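PDB 3ISP: HTH-type transcriptional regulator Rv1985c/MT2039 from Mycobacterium tuberculosis, which binds DNA as a homodimeric LysR-family regulator and probably activates expression of the exporter LysE while repressing its own. Local coordinates for residues 96-101 and 139-144; 127-132 and 146-151; 268-273 and 280-285. All coordinates share one frame; numbering follows the deposited sequence.

In the fold
All three contacts belong to the LysR substrate-binding domain and gather round its mixed sheet. Contact 1 is buried inside the sheet, where strand 95-101 meets 143-146 through backbone bonds and small side chains. Contact 2 sits at the far end of 143-146, partly exposed, and joins the loop after that strand to the start of helix 129-137 through polar side chains and a water. Contact 3, buried again, packs helix 276-288 on strand 255-271, the sheet neighbour of 143-146, largely through one tryptophan. Contacts 1 and 2 meet where Ala100 and Ala144 touch Ser132; contacts 1 and 3 meet where Met142 touches Trp271; the side-chain amide of Gln269 ties contacts 2 and 3 together.

Contact 1. Residues 96-101 and 139-144; sequences RITIAV and GVAMGA
Ala100 and Ala144 pair as a parallel beta bridge, their CA atoms 4.3 Å apart and both methyls on the one sheet face that helix 129-137 packs against through Ser132. This is the tight end of the contact. Ala100 N donates to Gly143 O at 3.0 Å, a bond lying in the plane of the carbonyl, and Ile99 CA brings its hydrogen to the same oxygen. Two residues back, Met142 N donates to Thr98 O at 2.8 Å and nearly in line with the C=O (C=O...N angle 165°), so the strand pairing carries on into the loop that leads to 143-144.

Thr98 points at this loop. Its CG2, anti to the backbone N, lies 3.5 Å from Val140 O, while OG1 is engaged on the other flank by Asp123 of the next strand. Met142 bends at chi2 and chi3 so that CE comes 3.7 Å from Thr98 CB, and its side chain crosses that of Ile97 obliquely. The looser side lies at the partly exposed Val140 and Arg96, which add little to the contact; the guanidinium of Arg96 turns to Thr218 of the second subunit.

Two backbone hydrogen bonds thus tie the segments in a buried setting, and the methyl-sized side chains at the tight end probably allow helix 129-137 to lie close to the sheet, where Ala100 meets Ser132.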
ATOM      1  N   ARG A  96      15.799  19.940 -20.827  1.00 83.70           N
ATOM      2  CA  ARG A  96      14.930  19.696 -19.688  1.00 79.32           C
ATOM      3  C   ARG A  96      15.652  18.847 -18.657  1.00 81.53           C
ATOM      4  O   ARG A  96      16.092  17.735 -18.966  1.00 76.24           O
ATOM      5  CB  ARG A  96      13.662  18.971 -20.125  1.00 77.83           C
ATOM      6  CG  ARG A  96      12.821  18.463 -18.967  1.00 77.09           C
ATOM      7  CD  ARG A  96      12.186  19.617 -18.198  1.00 76.72           C
ATOM      8  NE  ARG A  96      11.217  20.329 -19.020  1.00 80.80           N
ATOM      9  CZ  ARG A  96      10.700  21.510 -18.711  1.00 80.90           C
ATOM     10  NH1 ARG A  96      11.064  22.112 -17.588  1.00 75.17           N
ATOM     11  NH2 ARG A  96       9.829  22.090 -19.528  1.00 77.49           N
ATOM     12  N   ILE A  97      15.779  19.369 -17.439  1.00 71.17           N
ATOM     13  CA  ILE A  97      16.380  18.602 -16.356  1.00 70.71           C
ATOM     14  C   ILE A  97      15.433  18.495 -15.172  1.00 67.68           C
ATOM     15  O   ILE A  97      14.886  19.489 -14.698  1.00 66.09           O
ATOM     16  CB  ILE A  97      17.746  19.174 -15.918  1.00 71.55           C
ATOM     17  CG1 ILE A  97      18.831  18.702 -16.878  1.00 73.41           C
ATOM     18  CG2 ILE A  97      18.104  18.706 -14.521  1.00 58.54           C
ATOM     19  CD1 ILE A  97      19.010  17.204 -16.878  1.00 68.26           C
ATOM     20  N   THR A  98      15.231  17.272 -14.706  1.00 64.49           N
ATOM     21  CA  THR A  98      14.360  17.047 -13.570  1.00 61.29           C
ATOM     22  C   THR A  98      15.175  16.592 -12.371  1.00 57.13           C
ATOM     23  O   THR A  98      15.941  15.623 -12.441  1.00 50.91           O
ATOM     24  CB  THR A  98      13.282  15.997 -13.878  1.00 63.97           C
ATOM     25  OG1 THR A  98      12.448  16.458 -14.953  1.00 64.27           O
ATOM     26  CG2 THR A  98      12.429  15.751 -12.644  1.00 63.10           C
ATOM     27  N   ILE A  99      15.017  17.302 -11.266  1.00 51.20           N
ATOM     28  CA  ILE A  99      15.700  16.898 -10.061  1.00 53.08           C
ATOM     29  C   ILE A  99      14.778  16.890  -8.859  1.00 51.11           C
ATOM     30  O   ILE A  99      13.956  17.781  -8.688  1.00 54.75           O
ATOM     31  CB  ILE A  99      16.988  17.727  -9.814  1.00 55.66           C
ATOM     32  CG1 ILE A  99      16.677  19.180  -9.536  1.00 50.63           C
ATOM     33  CG2 ILE A  99      17.905  17.671 -11.037  1.00 52.74           C
ATOM     34  CD1 ILE A  99      17.730  20.089 -10.144  1.00 57.99           C
ATOM     35  N   ALA A 100      14.903  15.850  -8.046  1.00 46.99           N
ATOM     36  CA  ALA A 100      14.165  15.764  -6.802  1.00 49.94           C
ATOM     37  C   ALA A 100      14.862  16.579  -5.694  1.00 50.30           C
ATOM     38  O   ALA A 100      16.091  16.660  -5.659  1.00 53.19           O
ATOM     39  CB  ALA A 100      14.017  14.307  -6.400  1.00 49.86           C
ATOM     40  N   VAL A 101      14.079  17.186  -4.802  1.00 47.88           N
ATOM     41  CA  VAL A 101      14.623  17.935  -3.662  1.00 46.45           C
ATOM     42  C   VAL A 101      13.725  17.845  -2.423  1.00 50.68           C
ATOM     43  O   VAL A 101      12.558  18.206  -2.489  1.00 51.06           O
ATOM     44  CB  VAL A 101      14.783  19.428  -4.001  1.00 47.28           C
ATOM     45  CG1 VAL A 101      15.360  20.177  -2.825  1.00 46.86           C
ATOM     46  CG2 VAL A 101      15.668  19.609  -5.215  1.00 51.00           C
ATOM     47  N   GLY A 139      14.306   6.869 -13.914  1.00 65.22           N
ATOM     48  CA  GLY A 139      14.844   7.794 -14.898  1.00 56.78           C
ATOM     49  C   GLY A 139      14.113   9.118 -14.930  1.00 60.65           C
ATOM     50  O   GLY A 139      14.477  10.018 -15.688  1.00 64.25           O
ATOM     51  N   VAL A 140      13.078   9.245 -14.107  1.00 58.32           N
ATOM     52  CA  VAL A 140      12.292  10.474 -14.056  1.00 61.02           C
ATOM     53  C   VAL A 140      13.152  11.657 -13.631  1.00 61.36           C
ATOM     54  O   VAL A 140      13.064  12.735 -14.222  1.00 66.82           O
ATOM     55  CB  VAL A 140      11.066  10.339 -13.120  1.00 60.08           C
ATOM     56  CG1 VAL A 140      10.571  11.707 -12.659  1.00 55.62           C
ATOM     57  CG2 VAL A 140       9.960   9.572 -13.813  1.00 53.91           C
ATOM     58  N   ALA A 141      13.985  11.455 -12.614  1.00 57.22           N
ATOM     59  CA  ALA A 141      14.906  12.496 -12.161  1.00 55.66           C
ATOM     60  C   ALA A 141      16.338  12.138 -12.523  1.00 55.19           C
ATOM     61  O   ALA A 141      16.744  10.984 -12.389  1.00 53.95           O
ATOM     62  CB  ALA A 141      14.783  12.691 -10.673  1.00 53.69           C
ATOM     63  N   MET A 142      17.102  13.128 -12.985  1.00 58.33           N
ATOM     64  CA  MET A 142      18.513  12.909 -13.311  1.00 58.08           C
ATOM     65  C   MET A 142      19.416  13.292 -12.140  1.00 58.22           C
ATOM     66  O   MET A 142      20.632  13.425 -12.296  1.00 59.53           O
ATOM     67  CB  MET A 142      18.938  13.618 -14.618  1.00 56.53           C
ATOM     68  CG  MET A 142      18.060  14.784 -15.083  1.00 64.20           C
ATOM     69  SD  MET A 142      16.896  14.455 -16.447  1.00 61.45           S
ATOM     70  CE  MET A 142      15.555  13.663 -15.591  1.00 55.12           C
ATOM     71  N   GLY A 143      18.806  13.453 -10.967  1.00 53.27           N
ATOM     72  CA  GLY A 143      19.527  13.776  -9.751  1.00 49.92           C
ATOM     73  C   GLY A 143      18.594  14.198  -8.639  1.00 50.83           C
ATOM     74  O   GLY A 143      17.517  14.726  -8.914  1.00 47.48           O
ATOM     75  N   ALA A 144      18.998  13.973  -7.386  1.00 49.23           N
ATOM     76  CA  ALA A 144      18.140  14.292  -6.235  1.00 48.38           C
ATOM     77  C   ALA A 144      18.908  14.580  -4.942  1.00 48.16           C
ATOM     78  O   ALA A 144      19.829  13.849  -4.579  1.00 50.28           O
ATOM     79  CB  ALA A 144      17.133  13.168  -5.996  1.00 45.99           C
TER

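Contact 2. Residues 127-132 and 146-151; sequences EDQDHS and TTERNP
Gln129 and Ser132, in the first turn of helix 129-137, face Thr146 and the loop that follows it. The two segments are parts of one beta-alpha-beta crossover: strand 120-126 leads into the helix, and the helix returns to the sheet as strand 143-146, so here the start of the helix meets the far end of the second strand.

Gln129 makes most of the approach. Its CB lies beside the Thr147 side chain, where the fit of the model is doubtful. CG is anti to the backbone N (chi1 -153°) and lies 3.4 Å from Thr146 OG1; beyond it the chain stays extended toward the loop. CD comes 3.7 Å from Glu148 OE1. The terminal amide finishes between the Thr147 hydroxyl and the Glu148 carboxylate, its plane turned 42° from that of the carboxylate, but its oxygen and nitrogen are probably interchanged in the model, and their individual partners remain doubtful.

The Thr146 hydroxyl closes an ST turn: OG1 accepts from Glu148 N at 3.0 Å, shaping the loop as it leaves the sheet. The same OG1 is hydrogen-bonded to a water, which in turn donates to Gln129 O at 2.9 Å, so one solvent molecule bridges strand end and helix. Beyond the turn, the carbonyl oxygens of Glu148 and Asn150 both accept from the side-chain amide of Gln269 on strand 255-271, tying the loop to the neighbouring strand.

On the helix side, Ser132 reaches toward Thr146, its OG 3.8 Å from Thr146 CB. Asp128 is the N-cap: its OD1, met nearly along the C-O bond, accepts from His131 N at 2.9 Å with an N-H...O angle of 168°.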
ATOM      1  N   GLU A 127      10.211  16.034  -3.031  1.00 51.53           N
ATOM      2  CA  GLU A 127       9.961  14.663  -2.652  1.00 55.42           C
ATOM      3  C   GLU A 127      10.789  14.301  -1.430  1.00 58.11           C
ATOM      4  O   GLU A 127      11.882  14.831  -1.231  1.00 57.28           O
ATOM      5  CB  GLU A 127      10.304  13.722  -3.812  1.00 60.04           C
ATOM      6  CG  GLU A 127       9.641  14.084  -5.139  1.00 62.53           C
ATOM      7  CD  GLU A 127       8.115  13.999  -5.110  1.00 67.63           C
ATOM      8  OE1 GLU A 127       7.540  13.673  -4.042  1.00 68.41           O
ATOM      9  OE2 GLU A 127       7.489  14.267  -6.162  1.00 63.89           O
ATOM     10  N   ASP A 128      10.269  13.402  -0.607  1.00 56.76           N
ATOM     11  CA  ASP A 128      11.043  12.925   0.523  1.00 61.79           C
ATOM     12  C   ASP A 128      12.071  11.886   0.056  1.00 66.38           C
ATOM     13  O   ASP A 128      12.282  11.702  -1.147  1.00 63.97           O
ATOM     14  CB  ASP A 128      10.144  12.394   1.662  1.00 62.44           C
ATOM     15  CG  ASP A 128       9.268  11.190   1.251  1.00 71.19           C
ATOM     16  OD1 ASP A 128       9.593  10.437   0.294  1.00 66.94           O
ATOM     17  OD2 ASP A 128       8.239  10.988   1.928  1.00 73.97           O
ATOM     18  N   GLN A 129      12.708  11.220   1.013  1.00 64.56           N
ATOM     19  CA  GLN A 129      13.736  10.241   0.714  1.00 59.39           C
ATOM     20  C   GLN A 129      13.210   9.167  -0.209  1.00 64.91           C
ATOM     21  O   GLN A 129      13.800   8.890  -1.257  1.00 66.36           O
ATOM     22  CB  GLN A 129      14.216   9.592   2.005  1.00 63.83           C
ATOM     23  CG  GLN A 129      15.625   9.078   1.948  1.00 59.52           C
ATOM     24  CD  GLN A 129      15.865   7.970   2.948  1.00 65.71           C
ATOM     25  OE1 GLN A 129      15.176   6.950   2.932  1.00 69.26           O
ATOM     26  NE2 GLN A 129      16.846   8.163   3.825  1.00 66.62           N
ATOM     27  N   ASP A 130      12.102   8.546   0.184  1.00 68.13           N
ATOM     28  CA  ASP A 130      11.599   7.408  -0.574  1.00 71.66           C
ATOM     29  C   ASP A 130      11.086   7.819  -1.948  1.00 66.39           C
ATOM     30  O   ASP A 130      11.469   7.238  -2.953  1.00 63.61           O
ATOM     31  CB  ASP A 130      10.543   6.636   0.213  1.00 67.05           C
ATOM     32  CG  ASP A 130      11.143   5.836   1.352  1.00 80.18           C
ATOM     33  OD1 ASP A 130      12.384   5.854   1.512  1.00 76.90           O
ATOM     34  OD2 ASP A 130      10.374   5.188   2.091  1.00 90.83           O
ATOM     35  N   HIS A 131      10.235   8.833  -1.988  1.00 65.78           N
ATOM     36  CA  HIS A 131       9.699   9.297  -3.256  1.00 66.87           C
ATOM     37  C   HIS A 131      10.794   9.622  -4.279  1.00 69.83           C
ATOM     38  O   HIS A 131      10.653   9.296  -5.465  1.00 70.63           O
ATOM     39  CB  HIS A 131       8.793  10.508  -3.048  1.00 68.35           C
ATOM     40  CG  HIS A 131       7.509  10.196  -2.337  1.00 78.65           C
ATOM     41  ND1 HIS A 131       6.519   9.410  -2.894  1.00 75.20           N
ATOM     42  CD2 HIS A 131       7.042  10.588  -1.126  1.00 78.97           C
ATOM     43  CE1 HIS A 131       5.506   9.321  -2.050  1.00 78.31           C
ATOM     44  NE2 HIS A 131       5.799  10.027  -0.970  1.00 79.83           N
ATOM     45  N   SER A 132      11.878  10.255  -3.825  1.00 67.18           N
ATOM     46  CA  SER A 132      12.958  10.670  -4.732  1.00 66.33           C
ATOM     47  C   SER A 132      13.794   9.498  -5.256  1.00 64.26           C
ATOM     48  O   SER A 132      14.176   9.481  -6.423  1.00 67.29           O
ATOM     49  CB  SER A 132      13.848  11.747  -4.094  1.00 63.03           C
ATOM     50  OG  SER A 132      14.690  11.203  -3.098  1.00 63.79           O
ATOM     51  N   THR A 146      18.821  13.980  -1.288  1.00 43.28           N
ATOM     52  CA  THR A 146      18.132  12.955  -0.518  1.00 47.29           C
ATOM     53  C   THR A 146      18.877  12.672   0.775  1.00 47.46           C
ATOM     54  O   THR A 146      20.055  12.974   0.889  1.00 46.70           O
ATOM     55  CB  THR A 146      18.042  11.635  -1.311  1.00 56.32           C
ATOM     56  OG1 THR A 146      17.501  10.598  -0.478  1.00 53.86           O
ATOM     57  CG2 THR A 146      19.423  11.210  -1.789  1.00 49.68           C
ATOM     58  N   THR A 147      18.195  12.090   1.754  1.00 50.22           N
ATOM     59  CA  THR A 147      18.843  11.773   3.021  1.00 50.65           C
ATOM     60  C   THR A 147      19.490  10.420   2.887  1.00 55.23           C
ATOM     61  O   THR A 147      20.037   9.888   3.849  1.00 61.12           O
ATOM     62  CB  THR A 147      17.854  11.738   4.217  1.00 56.73           C
ATOM     63  OG1 THR A 147      16.788  10.813   3.952  1.00 54.65           O
ATOM     64  CG2 THR A 147      17.283  13.141   4.514  1.00 44.51           C
ATOM     65  N   GLU A 148      19.421   9.881   1.674  1.00 55.72           N
ATOM     66  CA  GLU A 148      19.893   8.538   1.373  1.00 54.27           C
ATOM     67  C   GLU A 148      21.366   8.489   1.045  1.00 53.52           C
ATOM     68  O   GLU A 148      21.790   8.986   0.004  1.00 52.36           O
ATOM     69  CB  GLU A 148      19.137   7.981   0.171  1.00 61.00           C
ATOM     70  CG  GLU A 148      19.535   6.562  -0.183  1.00 57.02           C
ATOM     71  CD  GLU A 148      18.957   5.564   0.793  1.00 69.56           C
ATOM     72  OE1 GLU A 148      17.703   5.481   0.883  1.00 73.84           O
ATOM     73  OE2 GLU A 148      19.751   4.873   1.472  1.00 68.80           O
ATOM     74  N   ARG A 149      22.137   7.847   1.912  1.00 55.97           N
ATOM     75  CA  ARG A 149      23.557   7.631   1.652  1.00 58.88           C
ATOM     76  C   ARG A 149      23.827   6.539   0.603  1.00 60.86           C
ATOM     77  O   ARG A 149      24.762   6.657  -0.192  1.00 62.49           O
ATOM     78  CB  ARG A 149      24.292   7.309   2.955  1.00 56.85           C
ATOM     79  CG  ARG A 149      25.676   6.759   2.753  1.00 60.24           C
ATOM     80  CD  ARG A 149      26.350   6.435   4.068  1.00 65.60           C
ATOM     81  NE  ARG A 149      27.019   7.605   4.625  1.00 77.57           N
ATOM     82  CZ  ARG A 149      28.084   7.548   5.418  1.00 86.69           C
ATOM     83  NH1 ARG A 149      28.607   6.367   5.738  1.00 92.47           N
ATOM     84  NH2 ARG A 149      28.633   8.669   5.879  1.00 80.01           N
ATOM     85  N   ASN A 150      23.024   5.479   0.604  1.00 63.03           N
ATOM     86  CA  ASN A 150      23.265   4.346  -0.298  1.00 66.83           C
ATOM     87  C   ASN A 150      23.001   4.701  -1.756  1.00 64.63           C
ATOM     88  O   ASN A 150      21.987   5.308  -2.073  1.00 70.50           O
ATOM     89  CB  ASN A 150      22.439   3.115   0.109  1.00 64.92           C
ATOM     90  CG  ASN A 150      22.973   2.426   1.373  1.00 78.41           C
ATOM     91  OD1 ASN A 150      24.094   2.697   1.844  1.00 68.12           O
ATOM     92  ND2 ASN A 150      22.164   1.521   1.926  1.00 79.00           N
ATOM     93  N   PRO A 151      23.916   4.327  -2.655  1.00 65.74           N
ATOM     94  CA  PRO A 151      23.702   4.657  -4.067  1.00 64.40           C
ATOM     95  C   PRO A 151      22.479   3.946  -4.617  1.00 64.05           C
ATOM     96  O   PRO A 151      22.421   2.718  -4.565  1.00 64.40           O
ATOM     97  CB  PRO A 151      24.959   4.106  -4.755  1.00 60.78           C
ATOM     98  CG  PRO A 151      25.975   3.954  -3.665  1.00 62.57           C
ATOM     99  CD  PRO A 151      25.187   3.617  -2.434  1.00 69.47           C
TER
HETATM  100  O   HOH W   1      16.634   8.681  -1.800  1.00 57.45           O

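Contact 3. Residues 268-273 and 280-285; sequences WQCWKL and RITDTV
Trp268 reaches from its strand to Thr282, Ile281 and Val285 on helix 276-288, and its indole carries nearly the whole contact. The polar part is one hydrogen bond: NE1 donates to Thr282 OG1 at 3.0 Å, with the oxygen at the ring's edge but 23° out of its plane. Thr282 OG1 is also hydrogen-bonded to Ile278 O one turn earlier in the helix, so the hydroxyl that receives the indole N-H is held from the helix side as well. Cys270 SG lies 3.6 Å from the same oxygen.

Ring contacts come next. Val285 CG2 sits over a face of the indole, 3.8 Å from the centroid of the six-membered ring and 15° off its normal, a CH-pi contact. Its sister methyl CG1 lies above the same face, displaced toward the rim, with CE3 at 3.6 Å. Trp268 CG stands anti to the backbone N, on the side of the strand that faces the helix. The ring of His158, on the adjoining strand 155-169, also meets the indole.

The remaining packing is apolar: Ile281 CG2 approaches obliquely, 3.9 Å from Trp268 CZ2.

The axes of strand 268-271 and helix 280-285 run almost antiparallel (175°) and approach to 10.1 Å. Strand 255-271 lies between 143-146 and 155-169 and runs antiparallel to both, in the 2-1-3-n-4 strand order typical of the alpha/beta subdomains of the periplasmic-binding-protein-like fold in LysR regulators.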
ATOM      1  N   TRP A 268      23.887  14.337  -2.500  1.00 44.19           N
ATOM      2  CA  TRP A 268      23.404  14.571  -3.849  1.00 44.27           C
ATOM      3  C   TRP A 268      23.657  13.318  -4.686  1.00 48.95           C
ATOM      4  O   TRP A 268      24.799  13.002  -5.009  1.00 48.60           O
ATOM      5  CB  TRP A 268      24.061  15.811  -4.461  1.00 44.07           C
ATOM      6  CG  TRP A 268      23.950  15.925  -5.968  1.00 49.00           C
ATOM      7  CD1 TRP A 268      24.909  15.597  -6.881  1.00 56.42           C
ATOM      8  CD2 TRP A 268      22.827  16.401  -6.730  1.00 49.62           C
ATOM      9  NE1 TRP A 268      24.455  15.830  -8.157  1.00 55.40           N
ATOM     10  CE2 TRP A 268      23.183  16.331  -8.088  1.00 48.70           C
ATOM     11  CE3 TRP A 268      21.563  16.885  -6.396  1.00 48.58           C
ATOM     12  CZ2 TRP A 268      22.318  16.722  -9.104  1.00 50.57           C
ATOM     13  CZ3 TRP A 268      20.711  17.275  -7.408  1.00 46.21           C
ATOM     14  CH2 TRP A 268      21.085  17.187  -8.741  1.00 48.54           C
ATOM     15  N   GLN A 269      22.586  12.590  -4.998  1.00 47.91           N
ATOM     16  CA  GLN A 269      22.652  11.432  -5.886  1.00 51.07           C
ATOM     17  C   GLN A 269      22.245  11.801  -7.316  1.00 56.71           C
ATOM     18  O   GLN A 269      21.193  12.409  -7.524  1.00 55.79           O
ATOM     19  CB  GLN A 269      21.768  10.295  -5.366  1.00 42.50           C
ATOM     20  CG  GLN A 269      22.263   9.733  -4.063  1.00 47.94           C
ATOM     21  CD  GLN A 269      21.852   8.294  -3.815  1.00 54.16           C
ATOM     22  OE1 GLN A 269      21.866   7.461  -4.719  1.00 58.50           O
ATOM     23  NE2 GLN A 269      21.528   7.988  -2.569  1.00 53.78           N
ATOM     24  N   CYS A 270      23.074  11.433  -8.293  1.00 54.56           N
ATOM     25  CA  CYS A 270      22.760  11.684  -9.700  1.00 55.26           C
ATOM     26  C   CYS A 270      23.222  10.553 -10.623  1.00 59.38           C
ATOM     27  O   CYS A 270      24.045   9.718 -10.238  1.00 56.20           O
ATOM     28  CB  CYS A 270      23.360  13.010 -10.160  1.00 55.04           C
ATOM     29  SG  CYS A 270      25.163  13.070 -10.166  1.00 56.20           S
ATOM     30  N   TRP A 271      22.685  10.541 -11.843  1.00 60.42           N
ATOM     31  CA  TRP A 271      23.037   9.532 -12.843  1.00 57.88           C
ATOM     32  C   TRP A 271      24.533   9.319 -12.956  1.00 60.24           C
ATOM     33  O   TRP A 271      25.271  10.241 -13.302  1.00 61.73           O
ATOM     34  CB  TRP A 271      22.513   9.914 -14.224  1.00 54.48           C
ATOM     35  CG  TRP A 271      21.041   9.748 -14.381  1.00 60.98           C
ATOM     36  CD1 TRP A 271      20.208   9.016 -13.587  1.00 59.91           C
ATOM     37  CD2 TRP A 271      20.227  10.303 -15.416  1.00 55.45           C
ATOM     38  NE1 TRP A 271      18.921   9.102 -14.056  1.00 61.26           N
ATOM     39  CE2 TRP A 271      18.907   9.885 -15.179  1.00 57.42           C
ATOM     40  CE3 TRP A 271      20.487  11.123 -16.515  1.00 58.73           C
ATOM     41  CZ2 TRP A 271      17.845  10.259 -16.004  1.00 58.58           C
ATOM     42  CZ3 TRP A 271      19.427  11.499 -17.333  1.00 60.35           C
ATOM     43  CH2 TRP A 271      18.125  11.069 -17.070  1.00 56.36           C
ATOM     44  N   LYS A 272      24.971   8.098 -12.668  1.00 60.62           N
ATOM     45  CA  LYS A 272      26.350   7.703 -12.913  1.00 66.11           C
ATOM     46  C   LYS A 272      26.593   7.540 -14.413  1.00 64.61           C
ATOM     47  O   LYS A 272      26.198   6.545 -15.016  1.00 68.03           O
ATOM     48  CB  LYS A 272      26.667   6.400 -12.181  1.00 68.95           C
ATOM     49  CG  LYS A 272      28.104   5.927 -12.329  1.00 74.75           C
ATOM     50  CD  LYS A 272      28.412   4.797 -11.344  1.00 77.78           C
ATOM     51  CE  LYS A 272      27.406   3.659 -11.468  1.00 75.22           C
ATOM     52  NZ  LYS A 272      27.332   2.842 -10.226  1.00 79.04           N
ATOM     53  N   LEU A 273      27.234   8.541 -15.000  1.00 57.93           N
ATOM     54  CA  LEU A 273      27.564   8.547 -16.407  1.00 59.66           C
ATOM     55  C   LEU A 273      28.334   9.817 -16.675  1.00 60.58           C
ATOM     56  O   LEU A 273      28.498  10.630 -15.779  1.00 62.88           O
ATOM     57  CB  LEU A 273      26.308   8.486 -17.273  1.00 57.83           C
ATOM     58  CG  LEU A 273      25.172   9.469 -16.989  1.00 61.11           C
ATOM     59  CD1 LEU A 273      25.559  10.888 -17.366  1.00 58.54           C
ATOM     60  CD2 LEU A 273      23.916   9.045 -17.740  1.00 62.12           C
ATOM     61  N   ARG A 280      27.976  19.816 -14.370  1.00 57.34           N
ATOM     62  CA  ARG A 280      27.686  21.222 -14.109  1.00 52.51           C
ATOM     63  C   ARG A 280      26.618  21.405 -13.034  1.00 51.99           C
ATOM     64  O   ARG A 280      26.819  22.160 -12.087  1.00 53.53           O
ATOM     65  CB  ARG A 280      27.274  21.941 -15.389  1.00 52.90           C
ATOM     66  CG  ARG A 280      26.723  23.330 -15.160  1.00 57.69           C
ATOM     67  CD  ARG A 280      26.301  23.958 -16.469  1.00 72.78           C
ATOM     68  NE  ARG A 280      27.123  23.470 -17.578  1.00 78.12           N
ATOM     69  CZ  ARG A 280      26.664  22.707 -18.568  1.00 78.51           C
ATOM     70  NH1 ARG A 280      25.375  22.353 -18.589  1.00 78.29           N
ATOM     71  NH2 ARG A 280      27.487  22.305 -19.535  1.00 64.98           N
ATOM     72  N   ILE A 281      25.479  20.732 -13.192  1.00 49.89           N
ATOM     73  CA  ILE A 281      24.434  20.757 -12.177  1.00 51.05           C
ATOM     74  C   ILE A 281      25.014  20.332 -10.825  1.00 50.70           C
ATOM     75  O   ILE A 281      24.773  20.978  -9.812  1.00 49.23           O
ATOM     76  CB  ILE A 281      23.252  19.835 -12.551  1.00 59.06           C
ATOM     77  CG1 ILE A 281      22.615  20.283 -13.865  1.00 64.55           C
ATOM     78  CG2 ILE A 281      22.187  19.835 -11.468  1.00 48.62           C
ATOM     79  CD1 ILE A 281      21.508  21.280 -13.691  1.00 61.15           C
ATOM     80  N   THR A 282      25.795  19.255 -10.819  1.00 53.02           N
ATOM     81  CA  THR A 282      26.417  18.753  -9.598  1.00 52.73           C
ATOM     82  C   THR A 282      27.281  19.813  -8.919  1.00 52.10           C
ATOM     83  O   THR A 282      27.233  19.971  -7.703  1.00 51.85           O
ATOM     84  CB  THR A 282      27.261  17.489  -9.860  1.00 50.53           C
ATOM     85  OG1 THR A 282      26.420  16.463 -10.388  1.00 51.27           O
ATOM     86  CG2 THR A 282      27.882  16.978  -8.573  1.00 47.70           C
ATOM     87  N   ASP A 283      28.066  20.538  -9.704  1.00 49.93           N
ATOM     88  CA  ASP A 283      28.900  21.592  -9.147  1.00 51.33           C
ATOM     89  C   ASP A 283      28.055  22.616  -8.449  1.00 50.85           C
ATOM     90  O   ASP A 283      28.372  23.051  -7.346  1.00 57.17           O
ATOM     91  CB  ASP A 283      29.727  22.288 -10.225  1.00 52.94           C
ATOM     92  CG  ASP A 283      30.992  21.543 -10.542  1.00 66.52           C
ATOM     93  OD1 ASP A 283      31.325  20.615  -9.764  1.00 68.54           O
ATOM     94  OD2 ASP A 283      31.643  21.875 -11.563  1.00 73.36           O
ATOM     95  N   THR A 284      26.980  23.010  -9.110  1.00 49.35           N
ATOM     96  CA  THR A 284      26.094  24.015  -8.569  1.00 48.60           C
ATOM     97  C   THR A 284      25.416  23.533  -7.284  1.00 49.66           C
ATOM     98  O   THR A 284      25.451  24.213  -6.266  1.00 48.33           O
ATOM     99  CB  THR A 284      25.082  24.419  -9.615  1.00 47.74           C
ATOM    100  OG1 THR A 284      25.785  25.046 -10.690  1.00 55.40           O
ATOM    101  CG2 THR A 284      24.068  25.385  -9.031  1.00 47.22           C
ATOM    102  N   VAL A 285      24.822  22.349  -7.324  1.00 46.93           N
ATOM    103  CA  VAL A 285      24.222  21.800  -6.133  1.00 46.48           C
ATOM    104  C   VAL A 285      25.231  21.733  -4.998  1.00 45.99           C
ATOM    105  O   VAL A 285      24.953  22.184  -3.904  1.00 50.72           O
ATOM    106  CB  VAL A 285      23.600  20.418  -6.393  1.00 49.35           C
ATOM    107  CG1 VAL A 285      23.232  19.739  -5.081  1.00 46.35           C
ATOM    108  CG2 VAL A 285      22.383  20.558  -7.305  1.00 46.71           C
TER